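Local atomic coordinates of dihydrofolate reductase (Schistosoma mansoni, PDB entry 3VCO), a protein that catalyses the NADPH-dependent reduction of dihydrofolate to tetrahydrofolate, a step needed for thymidylate, purine and glycine synthesis. Residues N65-G70 with K82-R87; V72-I77 with H98-V103; I88-S93 with D114-E119; P107-A112 with Y134-E139. All blocks are in the same frame, centred on the assembly; numbering follows the deposited sequence.

Contact 1. Residues N65-G70 with K82-R87; sequences NAVVMG and KPLKDR
Val67 meets the loop 82-87 with both of its methyl groups, and each has a different partner. CG2 lies 3.9 Å from CD1 of Leu84, an ordinary apolar touch, while CG1 packs 4.0 Å from CD of Arg87, the last aliphatic carbon before the guanidinium group. One strand residue therefore touches both the first and the last residue of the type II turn from Leu84 to Arg87.

Polar contact is made near Asn65. Its carbonyl O receives a CA-H...O approach from Arg87 CA at 3.3 Å, and a water links the backbones by accepting from Asn65 N and donating to Asp86 O at 2.6 Å.

Within the loop, Arg87 folds back on its own turn. A bend at chi3 (-81°) brings the guanidinium round to Lys85, whose carbonyl O lies in the guanidinium plane and is gripped side-on. It takes NH2 on a lone pair, in the carbonyl plane, while NE stands above that plane, each at 2.9 Å. Leu84 CB sits over one face of the same group, 3.5 Å above its centre. NH1 is bonded to Thr56 OG1, which probably restricts the rotation of this arginine, assigned to substrate binding by similarity.

Strand 64-70 lies between strands 88-92 and 125-130 in the sheet, and helix 46-57 packs on the side of Val67 and Arg87.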
# COMPACT_ATOMS: atom_id res chain seq x y z
N ASN A 65 -2.73 -4.97 11.23
CA ASN A 65 -3.22 -4.35 10.01
C ASN A 65 -3.35 -5.37 8.87
O ASN A 65 -2.73 -6.42 8.93
CB ASN A 65 -2.33 -3.18 9.60
CG ASN A 65 -2.29 -2.12 10.65
OD1 ASN A 65 -3.33 -1.83 11.27
ND2 ASN A 65 -1.10 -1.55 10.90
N ALA A 66 -4.19 -5.08 7.88
CA ALA A 66 -4.29 -5.89 6.66
C ALA A 66 -3.56 -5.17 5.52
O ALA A 66 -3.61 -3.94 5.43
CB ALA A 66 -5.76 -6.14 6.27
N VAL A 67 -2.81 -5.92 4.72
CA VAL A 67 -2.25 -5.37 3.49
C VAL A 67 -2.90 -6.14 2.34
O VAL A 67 -2.86 -7.37 2.31
CB VAL A 67 -0.73 -5.50 3.39
CG1 VAL A 67 -0.06 -4.53 4.40
CG2 VAL A 67 -0.28 -6.97 3.67
N VAL A 68 -3.54 -5.38 1.46
CA VAL A 68 -4.31 -5.95 0.38
C VAL A 68 -3.60 -5.56 -0.91
O VAL A 68 -3.16 -4.42 -1.05
CB VAL A 68 -5.77 -5.41 0.41
CG1 VAL A 68 -6.60 -6.11 -0.69
CG2 VAL A 68 -6.43 -5.61 1.83
N MET A 69 -3.44 -6.52 -1.82
CA MET A 69 -2.65 -6.27 -3.02
C MET A 69 -3.11 -7.21 -4.14
O MET A 69 -3.69 -8.25 -3.86
CB MET A 69 -1.17 -6.54 -2.72
CG MET A 69 -0.89 -8.03 -2.53
SD MET A 69 0.69 -8.39 -1.77
CE MET A 69 0.05 -8.58 -0.11
N GLY A 70 -2.80 -6.85 -5.41
CA GLY A 70 -3.00 -7.74 -6.56
C GLY A 70 -1.92 -8.80 -6.61
O GLY A 70 -0.92 -8.74 -5.87
N LYS A 82 8.24 -12.36 2.03
CA LYS A 82 6.88 -12.88 1.85
C LYS A 82 6.58 -14.07 2.77
O LYS A 82 7.44 -14.95 2.90
CB LYS A 82 6.80 -13.49 0.45
CG LYS A 82 6.09 -12.73 -0.64
CD LYS A 82 5.73 -13.75 -1.70
CE LYS A 82 6.12 -13.35 -3.07
NZ LYS A 82 5.49 -14.25 -4.06
N PRO A 83 5.37 -14.15 3.38
CA PRO A 83 4.28 -13.17 3.51
C PRO A 83 4.78 -12.07 4.44
O PRO A 83 5.76 -12.25 5.16
CB PRO A 83 3.19 -13.95 4.23
CG PRO A 83 3.52 -15.44 3.98
CD PRO A 83 5.00 -15.48 3.91
N LEU A 84 4.15 -10.91 4.40
CA LEU A 84 4.60 -9.80 5.21
C LEU A 84 4.26 -10.11 6.65
O LEU A 84 3.08 -10.27 6.97
CB LEU A 84 3.87 -8.58 4.74
CG LEU A 84 4.23 -8.28 3.29
CD1 LEU A 84 3.46 -7.06 2.76
CD2 LEU A 84 5.72 -8.03 3.25
N LYS A 85 5.27 -10.23 7.52
CA LYS A 85 5.02 -10.65 8.90
C LYS A 85 4.14 -9.67 9.69
O LYS A 85 4.23 -8.46 9.50
CB LYS A 85 6.35 -10.91 9.65
CG LYS A 85 7.45 -9.93 9.32
CD LYS A 85 8.81 -10.36 9.94
CE LYS A 85 9.96 -9.47 9.45
NZ LYS A 85 11.29 -9.88 9.99
N ASP A 86 3.32 -10.20 10.58
CA ASP A 86 2.56 -9.37 11.52
C ASP A 86 1.45 -8.55 10.88
O ASP A 86 0.93 -7.60 11.49
CB ASP A 86 3.49 -8.48 12.35
CG ASP A 86 4.36 -9.29 13.33
OD1 ASP A 86 3.83 -10.25 13.94
OD2 ASP A 86 5.57 -8.99 13.47
N ARG A 87 1.09 -8.93 9.65
CA ARG A 87 -0.01 -8.33 8.93
C ARG A 87 -0.83 -9.42 8.33
O ARG A 87 -0.32 -10.50 8.02
CB ARG A 87 0.54 -7.41 7.80
CG ARG A 87 1.17 -6.15 8.35
CD ARG A 87 2.25 -5.65 7.41
NE ARG A 87 3.46 -6.40 7.66
CZ ARG A 87 4.64 -6.15 7.11
NH1 ARG A 87 4.80 -5.11 6.29
NH2 ARG A 87 5.67 -6.92 7.44
O HOH W 1 0.01 -5.25 11.91

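Contact 2. Residues V72-I77 with H98-V103; sequences VTWESI and HAPSFV. With SO4 (sulfate ion), chain C.
Trp74 reaches out from helix 71-76 to meet Pro100 and Val103, and its six-membered ring does all the touching. With CG anti to the backbone N (chi1 169°), the indole is carried away from the helix, and the two loop side chains come to it from the opposite direction.

Pro100 comes to the rim of the indole: its CD approaches CZ2 of Trp74 obliquely at 3.7 Å, and its CG lies at the ring edge, in the indole plane, 3.9 Å from that same CZ2. Val103 takes another side: CG1 stands 4.1 Å above one face of the indole, offset toward the rim, and CG2 touches CH2 of Trp74 at 3.8 Å. The proline and the valine are the first and last residues of a type II turn closed by the bond from Val103 N to Pro100 O, so one compact turn presents both groups to the tryptophan.

At its N-terminal end the same helix binds a sulfate ion, probably from the crystallisation liquor. Val72 N donates to O3 at 2.9 Å, and Thr73 grips O2 twice, through N at 2.7 Å and through OG1. The position is consistent with the NADP-binding role assigned to these residues by similarity.

Around the contact, Lys82 makes a cation-pi interaction with Trp74, and Asn89 and Val91 of strand 88-92 pack against the indole. Met69 of strand 64-70 also touches Trp74, so the ring is set between the helix, the sheet and the loop leading to strand 104-106.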
# COMPACT_ATOMS: atom_id res chain seq x y z
N VAL A 72 0.28 -9.47 -9.08
CA VAL A 72 1.58 -9.07 -9.60
C VAL A 72 2.35 -8.34 -8.51
O VAL A 72 3.56 -8.50 -8.40
CB VAL A 72 1.51 -8.22 -10.90
CG1 VAL A 72 2.91 -7.78 -11.32
CG2 VAL A 72 0.83 -9.01 -12.03
N THR A 73 1.65 -7.57 -7.68
CA THR A 73 2.31 -6.99 -6.52
C THR A 73 2.81 -8.12 -5.61
O THR A 73 3.98 -8.17 -5.27
CB THR A 73 1.38 -6.01 -5.73
OG1 THR A 73 1.08 -4.90 -6.57
CG2 THR A 73 2.08 -5.49 -4.47
N TRP A 74 1.94 -9.05 -5.28
CA TRP A 74 2.35 -10.20 -4.49
C TRP A 74 3.58 -10.93 -5.09
O TRP A 74 4.52 -11.23 -4.39
CB TRP A 74 1.20 -11.16 -4.35
CG TRP A 74 1.58 -12.49 -3.77
CD1 TRP A 74 1.72 -13.68 -4.46
CD2 TRP A 74 1.85 -12.77 -2.40
NE1 TRP A 74 2.04 -14.67 -3.58
CE2 TRP A 74 2.16 -14.15 -2.32
CE3 TRP A 74 1.85 -12.01 -1.23
CZ2 TRP A 74 2.46 -14.78 -1.10
CZ3 TRP A 74 2.17 -12.63 -0.03
CH2 TRP A 74 2.47 -14.01 0.02
N GLU A 75 3.58 -11.14 -6.39
CA GLU A 75 4.65 -11.88 -7.02
C GLU A 75 5.94 -11.10 -7.09
O GLU A 75 7.01 -11.69 -7.23
CB GLU A 75 4.25 -12.25 -8.43
CG GLU A 75 3.28 -13.37 -8.51
CD GLU A 75 2.91 -13.66 -9.95
OE1 GLU A 75 3.51 -13.03 -10.86
OE2 GLU A 75 2.03 -14.50 -10.16
N SER A 76 5.84 -9.77 -7.02
CA SER A 76 7.04 -8.93 -7.20
C SER A 76 7.86 -8.90 -5.92
O SER A 76 9.02 -8.57 -5.94
CB SER A 76 6.64 -7.51 -7.59
OG SER A 76 6.17 -6.83 -6.44
N ILE A 77 7.21 -9.20 -4.79
CA ILE A 77 7.87 -9.19 -3.50
C ILE A 77 8.92 -10.31 -3.38
O ILE A 77 8.64 -11.47 -3.67
CB ILE A 77 6.83 -9.33 -2.39
CG1 ILE A 77 5.87 -8.14 -2.43
CG2 ILE A 77 7.51 -9.43 -1.04
CD1 ILE A 77 4.61 -8.38 -1.52
N HIS A 98 -2.85 -21.15 -5.16
CA HIS A 98 -2.48 -21.50 -3.80
C HIS A 98 -1.73 -20.35 -3.14
O HIS A 98 -1.21 -19.45 -3.81
CB HIS A 98 -1.68 -22.80 -3.77
CG HIS A 98 -2.35 -23.92 -4.52
ND1 HIS A 98 -2.18 -24.12 -5.87
CD2 HIS A 98 -3.23 -24.87 -4.11
CE1 HIS A 98 -2.91 -25.16 -6.26
NE2 HIS A 98 -3.55 -25.63 -5.20
N ALA A 99 -1.70 -20.35 -1.81
CA ALA A 99 -0.93 -19.34 -1.12
C ALA A 99 -0.28 -19.95 0.08
O ALA A 99 -0.70 -21.03 0.53
CB ALA A 99 -1.83 -18.18 -0.72
N PRO A 100 0.77 -19.29 0.61
CA PRO A 100 1.41 -19.77 1.85
C PRO A 100 0.39 -19.75 2.96
O PRO A 100 -0.57 -18.97 2.86
CB PRO A 100 2.51 -18.73 2.11
CG PRO A 100 2.83 -18.15 0.76
CD PRO A 100 1.50 -18.16 0.02
N SER A 101 0.55 -20.60 3.96
CA SER A 101 -0.34 -20.64 5.11
C SER A 101 -0.67 -19.24 5.62
O SER A 101 0.22 -18.42 5.88
CB SER A 101 0.28 -21.46 6.25
OG SER A 101 -0.34 -22.74 6.36
N PHE A 102 -1.97 -19.00 5.70
CA PHE A 102 -2.57 -17.81 6.29
C PHE A 102 -2.60 -16.60 5.37
O PHE A 102 -3.12 -15.56 5.74
CB PHE A 102 -2.01 -17.53 7.70
CG PHE A 102 -2.32 -18.63 8.70
CD1 PHE A 102 -3.52 -18.63 9.39
CD2 PHE A 102 -1.45 -19.68 8.90
CE1 PHE A 102 -3.82 -19.61 10.27
CE2 PHE A 102 -1.75 -20.70 9.79
CZ PHE A 102 -2.94 -20.66 10.48
N VAL A 103 -2.06 -16.74 4.17
CA VAL A 103 -2.26 -15.70 3.17
C VAL A 103 -3.65 -15.92 2.56
O VAL A 103 -3.99 -17.03 2.19
CB VAL A 103 -1.17 -15.74 2.09
CG1 VAL A 103 -1.51 -14.73 0.96
CG2 VAL A 103 0.24 -15.43 2.72
S SO4 C . -1.54 -6.35 -9.46
O1 SO4 C . -2.82 -5.64 -9.31
O2 SO4 C . -0.73 -6.34 -8.25
O3 SO4 C . -1.88 -7.72 -9.85
O4 SO4 C . -0.73 -5.70 -10.52

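Contact 3. Residues I88-S93 with D114-E119; sequences INIVVS and DLLYNE. With SO4 (sulfate ion), chain B.
Ile90 and Leu116 meet tip to tip, and the contact between strand 88-92 and helix 109-116 is apolar, with no hydrogen bond across the two segments. CD1 of Ile90 is directed at CG of Leu116 and lies against the side of its branched end, 3.6 Å from CD2 and 3.7 Å from CG. Ile90 extends this far because CD1 continues the chain outward (chi2 176°). A looser touch follows two residues earlier in the strand, where Ile88 CG2 lies 4.2 Å from CD2 of Leu116. One leucine branch therefore serves both isoleucines, which project from the same side of the strand.

The polar interactions stand apart from this packing. Asn118 N bonds to Leu115 O at 3.0 Å in the turn that follows the helix. At the far end of the strand, Ser93 OG donates to O3 of a sulfate ion, probably from the crystallisation liquor, at 2.9 Å; the ion also accepts from Ser94 N. Ser93 is assigned to the NADP site by similarity.

Strand 88-92 runs parallel to strands 64-70 and 104-106, and the helix follows strand 104-106. This layering of a helix on a parallel part of the sheet belongs to the alpha/beta fold of dihydrofolate reductase.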
# COMPACT_ATOMS: atom_id res chain seq x y z
N ILE A 88 -2.11 -9.17 8.17
CA ILE A 88 -2.97 -10.10 7.46
C ILE A 88 -2.72 -9.80 5.99
O ILE A 88 -2.96 -8.68 5.53
CB ILE A 88 -4.45 -9.80 7.80
CG1 ILE A 88 -4.72 -10.03 9.30
CG2 ILE A 88 -5.41 -10.63 6.89
CD1 ILE A 88 -5.91 -9.30 9.80
N ASN A 89 -2.20 -10.78 5.27
CA ASN A 89 -1.94 -10.65 3.83
C ASN A 89 -3.13 -11.12 3.01
O ASN A 89 -3.60 -12.26 3.16
CB ASN A 89 -0.75 -11.53 3.41
CG ASN A 89 0.58 -11.05 3.96
OD1 ASN A 89 1.56 -10.98 3.23
ND2 ASN A 89 0.61 -10.69 5.25
N ILE A 90 -3.59 -10.28 2.09
CA ILE A 90 -4.72 -10.66 1.25
C ILE A 90 -4.38 -10.31 -0.19
O ILE A 90 -4.03 -9.18 -0.49
CB ILE A 90 -6.01 -9.88 1.62
CG1 ILE A 90 -6.41 -10.17 3.06
CG2 ILE A 90 -7.19 -10.30 0.70
CD1 ILE A 90 -7.60 -9.38 3.49
N VAL A 91 -4.42 -11.30 -1.07
CA VAL A 91 -4.15 -11.04 -2.47
C VAL A 91 -5.48 -11.09 -3.24
O VAL A 91 -6.25 -12.02 -3.05
CB VAL A 91 -3.16 -12.09 -3.04
CG1 VAL A 91 -2.91 -11.84 -4.54
CG2 VAL A 91 -1.82 -12.04 -2.27
N VAL A 92 -5.74 -10.09 -4.09
CA VAL A 92 -6.96 -10.05 -4.85
C VAL A 92 -6.61 -10.58 -6.24
O VAL A 92 -5.98 -9.89 -7.02
CB VAL A 92 -7.50 -8.63 -4.97
CG1 VAL A 92 -8.74 -8.56 -5.93
CG2 VAL A 92 -7.77 -8.07 -3.53
N SER A 93 -7.01 -11.82 -6.50
CA SER A 93 -6.66 -12.50 -7.74
C SER A 93 -7.67 -13.62 -8.02
O SER A 93 -8.20 -14.21 -7.09
CB SER A 93 -5.24 -13.09 -7.60
OG SER A 93 -4.89 -13.95 -8.70
N ASP A 114 -15.06 -7.57 2.82
CA ASP A 114 -16.00 -8.46 3.50
C ASP A 114 -15.30 -9.46 4.39
O ASP A 114 -15.75 -9.78 5.50
CB ASP A 114 -16.85 -9.20 2.48
CG ASP A 114 -17.77 -8.26 1.69
OD1 ASP A 114 -17.88 -7.05 2.03
OD2 ASP A 114 -18.38 -8.74 0.71
N LEU A 115 -14.21 -10.01 3.87
CA LEU A 115 -13.41 -10.98 4.61
C LEU A 115 -12.85 -10.36 5.90
O LEU A 115 -12.90 -10.98 6.95
CB LEU A 115 -12.27 -11.49 3.73
CG LEU A 115 -11.31 -12.51 4.35
CD1 LEU A 115 -12.12 -13.66 4.98
CD2 LEU A 115 -10.38 -13.04 3.30
N LEU A 116 -12.33 -9.14 5.82
CA LEU A 116 -11.84 -8.41 6.99
C LEU A 116 -12.91 -8.02 8.00
O LEU A 116 -12.65 -7.86 9.20
CB LEU A 116 -11.11 -7.15 6.54
CG LEU A 116 -9.82 -7.50 5.79
CD1 LEU A 116 -9.18 -6.27 5.26
CD2 LEU A 116 -8.88 -8.27 6.71
N TYR A 117 -14.13 -7.86 7.52
CA TYR A 117 -15.24 -7.75 8.46
C TYR A 117 -15.92 -9.10 8.80
O TYR A 117 -16.92 -9.14 9.53
CB TYR A 117 -16.26 -6.74 7.98
CG TYR A 117 -15.85 -5.27 8.11
CD1 TYR A 117 -16.09 -4.55 9.28
CD2 TYR A 117 -15.25 -4.60 7.05
CE1 TYR A 117 -15.74 -3.19 9.39
CE2 TYR A 117 -14.90 -3.26 7.13
CZ TYR A 117 -15.15 -2.55 8.30
OH TYR A 117 -14.78 -1.21 8.36
N ASN A 118 -15.44 -10.22 8.28
CA ASN A 118 -16.09 -11.47 8.71
C ASN A 118 -15.49 -12.02 10.01
O ASN A 118 -14.42 -11.56 10.48
CB ASN A 118 -16.22 -12.53 7.59
CG ASN A 118 -14.98 -13.40 7.42
OD1 ASN A 118 -13.99 -13.29 8.14
ND2 ASN A 118 -15.04 -14.29 6.43
N GLU A 119 -16.16 -13.02 10.56
CA GLU A 119 -15.85 -13.51 11.90
C GLU A 119 -14.39 -13.93 12.09
O GLU A 119 -13.85 -13.89 13.20
CB GLU A 119 -16.79 -14.66 12.26
CG GLU A 119 -18.24 -14.23 12.49
CD GLU A 119 -18.40 -13.28 13.68
OE1 GLU A 119 -18.18 -12.06 13.52
OE2 GLU A 119 -18.74 -13.77 14.78
S SO4 B . -5.64 -11.79 -11.84
O1 SO4 B . -6.94 -11.92 -11.17
O2 SO4 B . -5.52 -10.42 -12.33
O3 SO4 B . -4.56 -12.19 -10.93
O4 SO4 B . -5.57 -12.71 -12.97

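Contact 4. Residues P107-A112 with Y134-E139; sequences PSLNAA and YRLYKE
This is a partly buried contact between two helices, in which Leu109, at the start of helix 109-116, packs against one side of helix 134-142, which begins with residues assigned to NADP binding by similarity. Leu109 and Leu136 are the nearest pair along the backbones, with Leu109 CB 4.3 Å from CD2 of Leu136. Beneath them, Ile130 of strand 125-130 touches both leucines, which places the pair over the sheet.

Farther along, the side chains of Leu109 and Glu139 lie alongside each other, running opposite ways. CG of Leu109 is anti to its own backbone N (chi1 -175°), and CD2 comes to rest 4.0 Å from Glu139 CB. The extended glutamate chain runs beside the leucine, which brings OE1 to 3.5 Å from Leu109 CB.

A water joins the polar parts: it accepts from Leu109 N and donates to Glu139 OE1 at 2.7 Å. Ser108 is the N-cap, its OG accepting from Ala111 N at 3.1 Å.

The chemistry is thus mixed, with an aliphatic pair backed by the sheet and an acid near the start of a helix. The helix dipole would probably favour a negative charge there, and the water carries that link without direct contact between carboxylate and amide.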
# COMPACT_ATOMS: atom_id res chain seq x y z
N PRO A 107 -11.37 -12.97 -4.90
CA PRO A 107 -11.45 -12.54 -6.30
C PRO A 107 -11.57 -11.04 -6.49
O PRO A 107 -11.36 -10.55 -7.62
CB PRO A 107 -12.73 -13.21 -6.81
CG PRO A 107 -13.56 -13.38 -5.57
CD PRO A 107 -12.60 -13.65 -4.46
N SER A 108 -11.88 -10.30 -5.43
CA SER A 108 -12.18 -8.89 -5.59
C SER A 108 -11.86 -8.10 -4.33
O SER A 108 -11.71 -8.66 -3.25
CB SER A 108 -13.64 -8.66 -6.01
OG SER A 108 -14.52 -8.82 -4.91
N LEU A 109 -11.71 -6.79 -4.50
CA LEU A 109 -11.57 -5.89 -3.35
C LEU A 109 -12.79 -5.95 -2.43
O LEU A 109 -12.64 -5.91 -1.20
CB LEU A 109 -11.38 -4.45 -3.83
CG LEU A 109 -11.09 -3.43 -2.73
CD1 LEU A 109 -9.76 -3.83 -2.01
CD2 LEU A 109 -10.96 -2.08 -3.35
N ASN A 110 -13.98 -6.01 -3.03
CA ASN A 110 -15.23 -6.21 -2.30
C ASN A 110 -15.01 -7.33 -1.34
O ASN A 110 -15.25 -7.19 -0.14
CB ASN A 110 -16.41 -6.61 -3.22
CG ASN A 110 -17.15 -5.42 -3.74
OD1 ASN A 110 -16.87 -4.32 -3.30
ND2 ASN A 110 -18.11 -5.62 -4.68
N ALA A 111 -14.54 -8.44 -1.88
CA ALA A 111 -14.40 -9.64 -1.11
C ALA A 111 -13.31 -9.51 -0.03
O ALA A 111 -13.46 -10.07 1.05
CB ALA A 111 -14.21 -10.88 -2.01
N ALA A 112 -12.23 -8.78 -0.31
CA ALA A 112 -11.20 -8.58 0.72
C ALA A 112 -11.81 -7.83 1.91
O ALA A 112 -11.55 -8.18 3.04
CB ALA A 112 -10.00 -7.81 0.18
N TYR A 134 -2.34 -1.24 -9.79
CA TYR A 134 -3.07 -0.14 -10.40
C TYR A 134 -4.60 -0.34 -10.26
O TYR A 134 -5.29 0.55 -9.87
CB TYR A 134 -2.72 0.04 -11.90
CG TYR A 134 -3.68 1.02 -12.56
CD1 TYR A 134 -4.80 0.57 -13.26
CD2 TYR A 134 -3.49 2.40 -12.44
CE1 TYR A 134 -5.69 1.46 -13.86
CE2 TYR A 134 -4.38 3.30 -13.02
CZ TYR A 134 -5.48 2.82 -13.74
OH TYR A 134 -6.38 3.69 -14.32
N ARG A 135 -5.11 -1.52 -10.62
CA ARG A 135 -6.55 -1.77 -10.49
C ARG A 135 -7.13 -1.60 -9.08
O ARG A 135 -8.27 -1.13 -8.92
CB ARG A 135 -6.93 -3.14 -11.03
CG ARG A 135 -7.34 -3.08 -12.50
CD ARG A 135 -7.35 -4.48 -13.13
NE ARG A 135 -6.08 -5.15 -12.90
CZ ARG A 135 -5.94 -6.46 -12.76
NH1 ARG A 135 -7.00 -7.25 -12.82
NH2 ARG A 135 -4.73 -6.97 -12.55
N LEU A 136 -6.36 -1.97 -8.07
CA LEU A 136 -6.81 -1.81 -6.68
C LEU A 136 -6.74 -0.37 -6.24
O LEU A 136 -7.63 0.13 -5.54
CB LEU A 136 -5.96 -2.66 -5.74
CG LEU A 136 -6.17 -4.19 -5.78
CD1 LEU A 136 -5.55 -4.84 -4.58
CD2 LEU A 136 -7.64 -4.58 -5.86
N TYR A 137 -5.65 0.31 -6.61
CA TYR A 137 -5.56 1.74 -6.33
C TYR A 137 -6.75 2.40 -6.99
O TYR A 137 -7.35 3.30 -6.44
CB TYR A 137 -4.32 2.33 -6.98
CG TYR A 137 -3.01 1.94 -6.35
CD1 TYR A 137 -2.90 1.80 -4.98
CD2 TYR A 137 -1.86 1.76 -7.14
CE1 TYR A 137 -1.67 1.49 -4.40
CE2 TYR A 137 -0.62 1.42 -6.56
CZ TYR A 137 -0.56 1.28 -5.19
OH TYR A 137 0.66 0.96 -4.60
N LYS A 138 -7.04 2.00 -8.21
CA LYS A 138 -8.09 2.71 -8.93
C LYS A 138 -9.43 2.52 -8.21
O LYS A 138 -10.14 3.48 -7.92
CB LYS A 138 -8.19 2.25 -10.37
CG LYS A 138 -9.26 3.00 -11.17
CD LYS A 138 -9.25 2.63 -12.67
CE LYS A 138 -10.22 3.48 -13.50
NZ LYS A 138 -11.65 3.10 -13.25
N GLU A 139 -9.75 1.28 -7.88
CA GLU A 139 -11.01 1.01 -7.16
C GLU A 139 -11.07 1.72 -5.83
O GLU A 139 -12.12 2.27 -5.48
CB GLU A 139 -11.24 -0.48 -6.97
CG GLU A 139 -11.78 -1.11 -8.26
CD GLU A 139 -11.67 -2.60 -8.24
OE1 GLU A 139 -11.50 -3.15 -7.13
OE2 GLU A 139 -11.76 -3.21 -9.33
O HOH W 2 -11.34 -5.83 -7.39

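How the contacts relate
Each of the four contacts includes residues assigned by similarity to the NADP or substrate site. Contacts 1 and 3 share adjacent sheet strands, joined by Met69 O to Val92 N at 2.8 Å, and their centres are about 10 Å apart. Contact 2 touches contact 1 through the loops, where Pro83 CG lies 3.5 Å from Val103 CG2. Contacts 3 and 4 both use helix 109-116, and Val92 CG1 is 3.5 Å from Ser108 CA. Leu136 ties contact 4 back to contact 1, with its CD1 3.4 Å from Met69 C. Arg87 in contact 1 is the substrate residue, whereas Thr73, Ser93 and Leu136 of contacts 2, 3 and 4 belong to the NADP set; sulfates bind Thr73 and Ser93.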